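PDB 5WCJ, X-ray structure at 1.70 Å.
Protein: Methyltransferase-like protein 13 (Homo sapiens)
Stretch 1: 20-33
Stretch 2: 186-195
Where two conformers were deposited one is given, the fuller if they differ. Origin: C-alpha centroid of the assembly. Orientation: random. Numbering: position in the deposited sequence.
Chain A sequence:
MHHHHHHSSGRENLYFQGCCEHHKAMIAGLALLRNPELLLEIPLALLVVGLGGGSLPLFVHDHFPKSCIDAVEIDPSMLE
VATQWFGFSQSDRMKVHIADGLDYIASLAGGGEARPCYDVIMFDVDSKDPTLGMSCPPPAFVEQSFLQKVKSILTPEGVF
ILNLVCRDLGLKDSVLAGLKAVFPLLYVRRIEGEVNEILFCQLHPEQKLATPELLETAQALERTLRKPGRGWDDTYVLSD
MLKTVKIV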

# COMPACT_ATOMS: atom_id res chain seq x y z
N CYS A 20 -10.87 -1.17 9.08
CA CYS A 20 -10.17 -1.43 10.36
C CYS A 20 -9.11 -0.36 10.62
O CYS A 20 -8.73 0.41 9.71
CB CYS A 20 -9.53 -2.82 10.38
SG CYS A 20 -7.96 -3.00 9.50
N GLU A 21 -8.64 -0.31 11.86
CA GLU A 21 -7.78 0.79 12.29
C GLU A 21 -6.43 0.81 11.58
O GLU A 21 -5.98 1.88 11.23
CB GLU A 21 -7.60 0.80 13.82
CG GLU A 21 -8.80 1.35 14.57
CD GLU A 21 -9.10 2.81 14.23
OE1 GLU A 21 -8.25 3.69 14.49
OE2 GLU A 21 -10.20 3.07 13.71
N HIS A 22 -5.81 -0.35 11.34
CA HIS A 22 -4.51 -0.31 10.65
C HIS A 22 -4.69 0.04 9.18
O HIS A 22 -3.84 0.73 8.61
CB HIS A 22 -3.63 -1.53 10.93
CG HIS A 22 -3.88 -2.71 10.05
ND1 HIS A 22 -4.74 -3.73 10.41
CD2 HIS A 22 -3.31 -3.09 8.88
CE1 HIS A 22 -4.73 -4.66 9.46
NE2 HIS A 22 -3.87 -4.30 8.53
N HIS A 23 -5.82 -0.34 8.58
CA HIS A 23 -6.10 0.10 7.20
C HIS A 23 -6.29 1.59 7.06
O HIS A 23 -5.73 2.20 6.14
CB HIS A 23 -7.26 -0.68 6.59
CG HIS A 23 -6.91 -2.08 6.23
ND1 HIS A 23 -7.86 -3.06 6.02
CD2 HIS A 23 -5.70 -2.68 6.03
CE1 HIS A 23 -7.25 -4.19 5.71
NE2 HIS A 23 -5.94 -3.99 5.72
N LYS A 24 -7.05 2.20 7.97
CA LYS A 24 -7.19 3.66 8.00
C LYS A 24 -5.84 4.37 8.09
O LYS A 24 -5.60 5.36 7.40
CB LYS A 24 -8.06 4.10 9.18
CG LYS A 24 -9.52 3.70 9.08
CD LYS A 24 -10.23 4.02 10.39
CE LYS A 24 -11.73 3.78 10.29
NZ LYS A 24 -12.30 3.45 11.63
N ALA A 25 -4.97 3.87 8.95
CA ALA A 25 -3.60 4.40 9.06
C ALA A 25 -2.77 4.25 7.79
O ALA A 25 -2.02 5.17 7.43
CB ALA A 25 -2.89 3.74 10.23
N MET A 26 -2.89 3.12 7.09
CA MET A 26 -2.15 2.93 5.82
C MET A 26 -2.63 3.91 4.74
O MET A 26 -1.82 4.56 4.09
CB MET A 26 -2.21 1.49 5.33
CG MET A 26 -1.50 0.53 6.27
SD MET A 26 -1.76 -1.18 5.83
CE MET A 26 -0.52 -1.36 4.58
N ILE A 27 -3.94 4.04 4.60
CA ILE A 27 -4.57 4.97 3.66
C ILE A 27 -4.12 6.41 3.97
O ILE A 27 -3.84 7.19 3.06
CB ILE A 27 -6.11 4.81 3.68
CG1 ILE A 27 -6.52 3.46 3.07
CG2 ILE A 27 -6.78 5.93 2.89
CD1 ILE A 27 -7.86 2.94 3.54
N ALA A 28 -3.96 6.74 5.24
CA ALA A 28 -3.48 8.07 5.66
C ALA A 28 -2.13 8.44 5.06
O ALA A 28 -1.85 9.62 4.84
CB ALA A 28 -3.44 8.17 7.19
N GLY A 29 -1.30 7.43 4.74
CA GLY A 29 -0.03 7.66 4.10
C GLY A 29 -0.04 8.31 2.74
O GLY A 29 0.98 8.88 2.31
N LEU A 30 -1.18 8.21 2.06
CA LEU A 30 -1.35 8.92 0.79
C LEU A 30 -1.17 10.45 0.95
O LEU A 30 -0.78 11.15 -0.01
CB LEU A 30 -2.72 8.62 0.19
CG LEU A 30 -3.05 7.17 -0.16
CD1 LEU A 30 -4.47 7.04 -0.69
CD2 LEU A 30 -2.06 6.64 -1.17
N ALA A 31 -1.41 10.97 2.16
CA ALA A 31 -1.14 12.39 2.43
C ALA A 31 0.32 12.83 2.22
O ALA A 31 0.57 14.00 1.95
CB ALA A 31 -1.61 12.75 3.82
N LEU A 32 1.28 11.90 2.26
CA LEU A 32 2.68 12.24 1.97
C LEU A 32 3.01 12.43 0.48
O LEU A 32 4.16 12.76 0.16
CB LEU A 32 3.64 11.19 2.56
CG LEU A 32 3.48 10.94 4.06
CD1 LEU A 32 4.39 9.81 4.51
CD2 LEU A 32 3.80 12.21 4.84
N LEU A 33 2.06 12.20 -0.42
CA LEU A 33 2.32 12.36 -1.85
C LEU A 33 2.29 13.81 -2.39
O LEU A 33 3.16 14.20 -3.16
CB LEU A 33 1.34 11.55 -2.67
CG LEU A 33 1.52 10.04 -2.65
CD1 LEU A 33 0.30 9.40 -3.28
CD2 LEU A 33 2.78 9.64 -3.42
N LEU A 186 11.68 8.23 7.12
CA LEU A 186 10.81 7.27 7.76
C LEU A 186 9.86 8.03 8.69
O LEU A 186 10.30 8.94 9.43
CB LEU A 186 11.64 6.32 8.61
CG LEU A 186 11.47 4.82 8.40
CD1 LEU A 186 11.68 4.43 6.94
CD2 LEU A 186 12.46 4.08 9.30
N TYR A 187 8.58 7.70 8.59
CA TYR A 187 7.58 8.08 9.58
C TYR A 187 6.95 6.82 10.14
O TYR A 187 6.88 5.79 9.45
CB TYR A 187 6.50 8.93 8.98
CG TYR A 187 6.96 10.19 8.28
CD1 TYR A 187 7.25 11.35 9.01
CD2 TYR A 187 7.07 10.24 6.89
CE1 TYR A 187 7.64 12.51 8.37
CE2 TYR A 187 7.47 11.40 6.23
CZ TYR A 187 7.73 12.54 6.99
OH TYR A 187 8.13 13.70 6.36
N VAL A 188 6.41 6.93 11.36
CA VAL A 188 5.89 5.79 12.09
C VAL A 188 4.56 6.17 12.74
O VAL A 188 4.45 7.25 13.35
CB VAL A 188 6.87 5.30 13.18
CG1 VAL A 188 6.25 4.14 13.97
CG2 VAL A 188 8.21 4.91 12.58
N ARG A 189 3.58 5.27 12.64
CA ARG A 189 2.32 5.41 13.35
C ARG A 189 2.04 4.15 14.14
O ARG A 189 1.91 3.09 13.55
CB ARG A 189 1.17 5.70 12.40
CG ARG A 189 -0.13 6.03 13.13
CD ARG A 189 -1.25 6.55 12.29
NE ARG A 189 -0.79 7.60 11.41
CZ ARG A 189 -1.57 8.35 10.65
NH1 ARG A 189 -2.88 8.19 10.66
NH2 ARG A 189 -1.00 9.27 9.88
N ARG A 190 1.93 4.27 15.48
CA ARG A 190 1.45 3.15 16.32
C ARG A 190 -0.08 3.16 16.26
O ARG A 190 -0.68 4.23 16.19
CB ARG A 190 1.94 3.26 17.77
CG ARG A 190 3.42 3.54 17.98
CD ARG A 190 4.35 2.54 17.32
NE ARG A 190 4.81 1.50 18.24
CZ ARG A 190 4.18 0.36 18.53
NH1 ARG A 190 3.01 0.04 17.98
NH2 ARG A 190 4.74 -0.49 19.39
N ILE A 191 -0.71 2.00 16.25
CA ILE A 191 -2.16 1.91 16.09
C ILE A 191 -2.80 1.68 17.46
O ILE A 191 -2.38 0.81 18.22
CB ILE A 191 -2.57 0.81 15.09
CG1 ILE A 191 -1.84 0.97 13.74
CG2 ILE A 191 -4.08 0.79 14.87
CD1 ILE A 191 -1.93 2.36 13.14
N GLU A 192 -3.83 2.47 17.76
CA GLU A 192 -4.53 2.38 19.05
C GLU A 192 -5.12 1.00 19.22
O GLU A 192 -5.78 0.49 18.32
CB GLU A 192 -5.66 3.43 19.13
N GLY A 193 -4.86 0.38 20.37
CA GLY A 193 -5.48 -0.89 20.73
C GLY A 193 -4.88 -2.11 20.05
O GLY A 193 -5.49 -3.17 20.07
N GLU A 194 -3.71 -1.97 19.43
CA GLU A 194 -3.05 -3.12 18.79
C GLU A 194 -1.56 -2.93 18.69
O GLU A 194 -1.04 -1.83 18.84
CB GLU A 194 -3.69 -3.46 17.44
CG GLU A 194 -3.66 -2.37 16.40
CD GLU A 194 -4.47 -2.73 15.16
OE1 GLU A 194 -3.87 -2.98 14.10
OE2 GLU A 194 -5.72 -2.78 15.25
N VAL A 195 -0.85 -4.05 18.50
CA VAL A 195 0.62 -4.04 18.47
C VAL A 195 1.21 -3.49 17.13
O VAL A 195 2.34 -3.04 17.08
CB VAL A 195 1.16 -5.46 18.78
CG1 VAL A 195 0.87 -6.44 17.66
CG2 VAL A 195 2.64 -5.41 19.13

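How does the strand that opens stretch 2 meet the helical stretch 1? No hydrogen bond crosses between them; the closest contacts are mostly between side chains, and the interface buries 384 Å² summed over both sides. Tyr 187 comes first, its CA-to-CB bond directed toward the other stretch. Its ring atom CD2 lies 3.6 Å from CD1 of Leu 32, an apolar contact at the 3-10 segment that continues the helix.

Why does the next contact fall on Arg 189 rather than Val 188? Side chains alternate along a strand, and Val 188 is out of reach while Arg 189 points back toward the helix. The arginine lies along two small residues one helical turn apart: its CD is 3.9 Å from CB of Ala 25, and its NH1 is 3.5 Å from CB of Ala 28. Methyl groups offer the guanidinium no acceptor, so this is plain van der Waals packing.

Which residue of stretch 2 is most covered by the helix? Arg 190 is out of reach, and Ile 191 takes the next place, with its CD1 in tight apolar contact 3.4 Å from CB of Ala 25. The CG2 branch of Ile 191 reaches CB of Glu 21 at 3.7 Å. Here the backbones draw near, with the CA atoms of Ile 191 and His 22 6.3 Å apart.

How does the chain come back to the helix after Ile 191? A type II turn runs from Ile 191 to Glu 194, helped by a weak bond from Glu 194 N to Ile 191 O (3.3 Å) and by Gly 193, whose positive phi favours glycine. Glu 194 then points toward the first helical turn, its OE1 3.5 Å from CB of His 22. That is contact with a carbon, whereas Glu 21 OE2 pairs within its own helix, in a salt bridge with Lys 24 NZ at 3.0 Å.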